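Local atomic coordinates of conserved protein (Methanothermobacter thermautotrophicus, PDB entry 1T57), a protein that is of unknown function but binds flavin mononucleotide and magnesium in an alpha/beta fold related to the C-terminal domain of pyruvate kinase. Residues A[27-39]-A[169-181]. Sequence-based numbering, arbitrary orientation.
Sequences YFEEPGKENTERV and IAIGGTAWGADTA. With FMN (flavin mononucleotide), chain E.
With T36 OG1 beside its own backbone N (chi1 -52°) and D179 CG held between its backbone N and carbonyl carbon (chi1 59°), the torsions bring T36 OG1 to A178 N and D179 OD1 to G32 N. T36 OG1 accepts an almost straight bond from A178 N (2.9 Å, 171°) and gives its proton to K33 O (2.7 Å), which T36 N also meets from the same face. D179 OD1 takes G32 N on its anti side (3.0 Å), tilted out of the carboxylate plane, while T174 OG1 donates to its syn lone pair (2.8 Å). P31 CB packs against these last two oxygens. N35 ND2, tied in its amide plane to E30 O, passes D179 CB; N35 CB lies over the centre of the F28 ring, whose edge meets D179 O (3.3 Å from CE1). Deeper, V39 CG2 rests on A178 CB (3.9 Å) and I171 CG2. Without the hydroxyl of T36, as with an alanine here, A178 N would probably lose its acceptor and K33 O one of its two donors, with the 173-179 loop freer to shift. The loop leading into helix 36-50 thus backs the turn between strands 168-172 and 180-185, where D179 and T180 form a classic bulge opposite G172. G173, A175 and G177 offer backbone N-H groups to FMN, G177 N reaching phosphate O2P (2.8 Å). D179, through T174, and T36, through A178 next to G177, probably act as second-shell groups shaping the flavin loop.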
# COMPACT_ATOMS: atom_id res chain seq x y z
N TYR A 27 19.66 5.13 30.81
CA TYR A 27 20.01 4.52 29.53
C TYR A 27 20.71 3.20 29.82
O TYR A 27 21.84 3.19 30.28
CB TYR A 27 20.95 5.41 28.72
CG TYR A 27 20.32 6.69 28.26
CD1 TYR A 27 20.80 7.92 28.71
CD2 TYR A 27 19.21 6.69 27.42
CE1 TYR A 27 20.19 9.10 28.34
CE2 TYR A 27 18.58 7.86 27.06
CZ TYR A 27 19.07 9.06 27.53
OH TYR A 27 18.43 10.23 27.23
N PHE A 28 20.04 2.08 29.59
CA PHE A 28 20.68 0.78 29.83
C PHE A 28 21.69 0.48 28.73
O PHE A 28 21.39 0.62 27.55
CB PHE A 28 19.64 -0.33 29.90
CG PHE A 28 18.60 -0.11 30.96
CD1 PHE A 28 17.26 0.04 30.60
CD2 PHE A 28 18.96 -0.07 32.30
CE1 PHE A 28 16.29 0.24 31.58
CE2 PHE A 28 17.99 0.13 33.29
CZ PHE A 28 16.65 0.28 32.92
N GLU A 29 22.88 0.11 29.15
CA GLU A 29 23.99 -0.19 28.25
C GLU A 29 23.57 -1.23 27.23
O GLU A 29 23.97 -1.17 26.07
CB GLU A 29 25.17 -0.70 29.07
CG GLU A 29 26.41 -1.01 28.26
CD GLU A 29 27.35 -1.94 29.01
OE1 GLU A 29 27.59 -1.72 30.22
OE2 GLU A 29 27.86 -2.89 28.38
N GLU A 30 22.77 -2.18 27.68
CA GLU A 30 22.27 -3.23 26.80
C GLU A 30 20.82 -3.56 27.19
O GLU A 30 20.43 -3.37 28.35
CB GLU A 30 23.16 -4.48 26.92
CG GLU A 30 24.64 -4.25 26.55
CD GLU A 30 24.88 -4.14 25.05
OE1 GLU A 30 26.01 -3.79 24.64
OE2 GLU A 30 23.93 -4.39 24.28
N PRO A 31 20.01 -4.06 26.23
CA PRO A 31 18.61 -4.44 26.44
C PRO A 31 18.46 -5.81 27.11
O PRO A 31 19.41 -6.57 27.14
CB PRO A 31 18.03 -4.41 25.02
CG PRO A 31 19.21 -4.80 24.14
CD PRO A 31 20.44 -4.27 24.82
N GLY A 32 17.30 -6.13 27.68
CA GLY A 32 17.15 -7.44 28.29
C GLY A 32 16.49 -7.52 29.65
O GLY A 32 16.28 -6.49 30.28
N LYS A 33 16.20 -8.74 30.08
CA LYS A 33 15.55 -9.05 31.36
C LYS A 33 16.28 -8.50 32.59
O LYS A 33 15.66 -8.19 33.61
CB LYS A 33 15.42 -10.57 31.48
CG LYS A 33 14.51 -11.07 32.60
CD LYS A 33 14.99 -12.43 33.14
CE LYS A 33 13.87 -13.21 33.76
NZ LYS A 33 13.00 -13.65 32.66
N GLU A 34 17.60 -8.39 32.49
CA GLU A 34 18.42 -7.91 33.59
C GLU A 34 18.00 -6.54 34.14
O GLU A 34 18.04 -6.31 35.34
CB GLU A 34 19.87 -7.86 33.12
CG GLU A 34 20.00 -8.27 31.67
CD GLU A 34 21.15 -7.57 30.98
OE1 GLU A 34 21.32 -7.73 29.76
OE2 GLU A 34 21.89 -6.85 31.68
N ASN A 35 17.61 -5.64 33.23
CA ASN A 35 17.20 -4.28 33.60
C ASN A 35 15.87 -4.16 34.36
O ASN A 35 15.61 -3.16 35.01
CB ASN A 35 17.12 -3.41 32.34
CG ASN A 35 18.37 -3.47 31.49
OD1 ASN A 35 19.46 -3.16 31.96
ND2 ASN A 35 18.23 -3.85 30.24
N THR A 36 15.04 -5.20 34.28
CA THR A 36 13.73 -5.15 34.91
C THR A 36 13.63 -4.47 36.26
O THR A 36 12.84 -3.54 36.43
CB THR A 36 13.13 -6.55 35.04
OG1 THR A 36 13.16 -7.20 33.77
CG2 THR A 36 11.68 -6.46 35.49
N GLU A 37 14.44 -4.93 37.21
CA GLU A 37 14.39 -4.38 38.55
C GLU A 37 14.54 -2.87 38.59
O GLU A 37 13.80 -2.18 39.30
CB GLU A 37 15.45 -5.05 39.43
CG GLU A 37 14.97 -5.35 40.85
CD GLU A 37 13.47 -5.60 40.91
OE1 GLU A 37 12.72 -4.68 41.33
OE2 GLU A 37 13.03 -6.71 40.52
N ARG A 38 15.49 -2.36 37.81
CA ARG A 38 15.71 -0.94 37.78
C ARG A 38 14.51 -0.20 37.16
O ARG A 38 14.08 0.82 37.69
CB ARG A 38 17.00 -0.63 37.01
CG ARG A 38 17.46 0.82 37.15
CD ARG A 38 17.47 1.25 38.61
NE ARG A 38 17.77 2.68 38.76
CZ ARG A 38 17.43 3.40 39.83
NH1 ARG A 38 16.77 2.84 40.84
NH2 ARG A 38 17.76 4.69 39.89
N VAL A 39 13.94 -0.73 36.07
CA VAL A 39 12.80 -0.04 35.49
C VAL A 39 11.58 -0.12 36.41
O VAL A 39 10.81 0.82 36.48
CB VAL A 39 12.42 -0.54 34.04
CG1 VAL A 39 13.55 -1.30 33.46
CG2 VAL A 39 11.11 -1.32 34.03
N ILE A 169 1.65 5.04 32.67
CA ILE A 169 3.05 4.64 32.53
C ILE A 169 3.01 3.31 31.78
O ILE A 169 2.38 2.38 32.25
CB ILE A 169 3.72 4.43 33.92
CG1 ILE A 169 3.65 5.73 34.74
CG2 ILE A 169 5.15 3.96 33.73
CD1 ILE A 169 5.02 6.41 35.03
N ALA A 170 3.66 3.24 30.61
CA ALA A 170 3.69 2.02 29.79
C ALA A 170 5.04 1.32 29.96
O ALA A 170 6.07 1.96 29.91
CB ALA A 170 3.47 2.37 28.32
N ILE A 171 5.02 -0.00 30.14
CA ILE A 171 6.24 -0.80 30.38
C ILE A 171 6.45 -1.96 29.41
O ILE A 171 5.60 -2.84 29.24
CB ILE A 171 6.22 -1.36 31.86
CG1 ILE A 171 6.28 -0.20 32.86
CG2 ILE A 171 7.36 -2.33 32.10
CD1 ILE A 171 5.67 -0.48 34.27
N GLY A 172 7.61 -1.97 28.79
CA GLY A 172 7.90 -3.04 27.86
C GLY A 172 9.35 -3.44 27.93
O GLY A 172 10.15 -2.81 28.62
N GLY A 173 9.70 -4.50 27.20
CA GLY A 173 11.08 -4.93 27.21
C GLY A 173 11.48 -5.73 25.99
O GLY A 173 10.69 -5.87 25.06
N THR A 174 12.70 -6.25 26.00
CA THR A 174 13.17 -7.05 24.89
C THR A 174 13.00 -8.53 25.23
O THR A 174 13.76 -9.08 26.02
CB THR A 174 14.65 -6.74 24.58
OG1 THR A 174 14.83 -5.34 24.35
CG2 THR A 174 15.08 -7.47 23.36
N ALA A 175 11.98 -9.12 24.64
CA ALA A 175 11.62 -10.53 24.76
C ALA A 175 11.26 -11.00 26.17
O ALA A 175 10.18 -11.51 26.39
CB ALA A 175 12.73 -11.41 24.17
N TRP A 176 12.15 -10.78 27.11
CA TRP A 176 11.91 -11.18 28.50
C TRP A 176 12.01 -9.99 29.43
O TRP A 176 12.87 -9.12 29.26
CB TRP A 176 12.93 -12.26 28.90
CG TRP A 176 12.78 -13.50 28.09
CD1 TRP A 176 11.76 -14.39 28.16
CD2 TRP A 176 13.60 -13.90 26.98
NE1 TRP A 176 11.87 -15.33 27.15
CE2 TRP A 176 12.99 -15.05 26.41
CE3 TRP A 176 14.78 -13.40 26.41
CZ2 TRP A 176 13.53 -15.70 25.28
CZ3 TRP A 176 15.31 -14.05 25.29
CH2 TRP A 176 14.68 -15.19 24.74
N GLY A 177 11.12 -9.95 30.43
CA GLY A 177 11.15 -8.88 31.42
C GLY A 177 10.97 -7.48 30.88
O GLY A 177 10.25 -7.28 29.91
N ALA A 178 11.63 -6.49 31.47
CA ALA A 178 11.47 -5.12 31.00
C ALA A 178 12.73 -4.23 30.95
O ALA A 178 13.65 -4.36 31.77
CB ALA A 178 10.36 -4.45 31.82
N ASP A 179 12.76 -3.32 29.98
CA ASP A 179 13.89 -2.40 29.83
C ASP A 179 13.45 -1.03 29.29
O ASP A 179 14.27 -0.14 29.06
CB ASP A 179 14.99 -3.02 28.95
CG ASP A 179 14.50 -3.38 27.56
OD1 ASP A 179 15.24 -4.08 26.84
OD2 ASP A 179 13.39 -2.95 27.19
N THR A 180 12.15 -0.85 29.09
CA THR A 180 11.63 0.41 28.60
C THR A 180 10.35 0.79 29.30
O THR A 180 9.44 -0.02 29.45
CB THR A 180 11.31 0.37 27.12
OG1 THR A 180 12.45 -0.05 26.38
CG2 THR A 180 10.89 1.75 26.67
N ALA A 181 10.25 2.03 29.74
CA ALA A 181 9.04 2.48 30.41
C ALA A 181 8.81 3.87 29.92
O ALA A 181 9.73 4.67 29.89
CB ALA A 181 9.20 2.46 31.92
N1 FMN E . 9.21 -8.13 23.15
C2 FMN E . 10.07 -7.72 22.14
O2 FMN E . 11.27 -7.70 22.32
N3 FMN E . 9.63 -7.17 20.97
C4 FMN E . 8.29 -7.19 20.66
O4 FMN E . 7.90 -6.58 19.65
C4A FMN E . 7.41 -7.57 21.67
N5 FMN E . 6.05 -7.55 21.43
C5A FMN E . 5.20 -7.65 22.50
C6 FMN E . 3.84 -7.61 22.24
C7 FMN E . 2.93 -7.83 23.23
C7M FMN E . 1.49 -7.84 22.83
C8 FMN E . 3.33 -8.55 24.35
C8M FMN E . 2.34 -8.94 25.43
C9 FMN E . 4.70 -8.63 24.62
C9A FMN E . 5.65 -8.10 23.75
N10 FMN E . 7.01 -8.39 23.91
C10 FMN E . 7.88 -7.97 22.93
C1' FMN E . 7.59 -8.91 25.21
C2' FMN E . 7.60 -7.80 26.22
O2' FMN E . 8.26 -6.67 25.64
C3' FMN E . 8.36 -8.21 27.46
O3' FMN E . 9.66 -8.62 27.13
C4' FMN E . 7.70 -9.07 28.55
O4' FMN E . 8.61 -9.00 29.62
C5' FMN E . 7.54 -10.57 28.50
O5' FMN E . 7.12 -10.86 29.82
P FMN E . 7.71 -11.93 30.87
O1P FMN E . 6.69 -12.06 31.94
O2P FMN E . 9.06 -11.49 31.48
O3P FMN E . 7.86 -13.24 30.09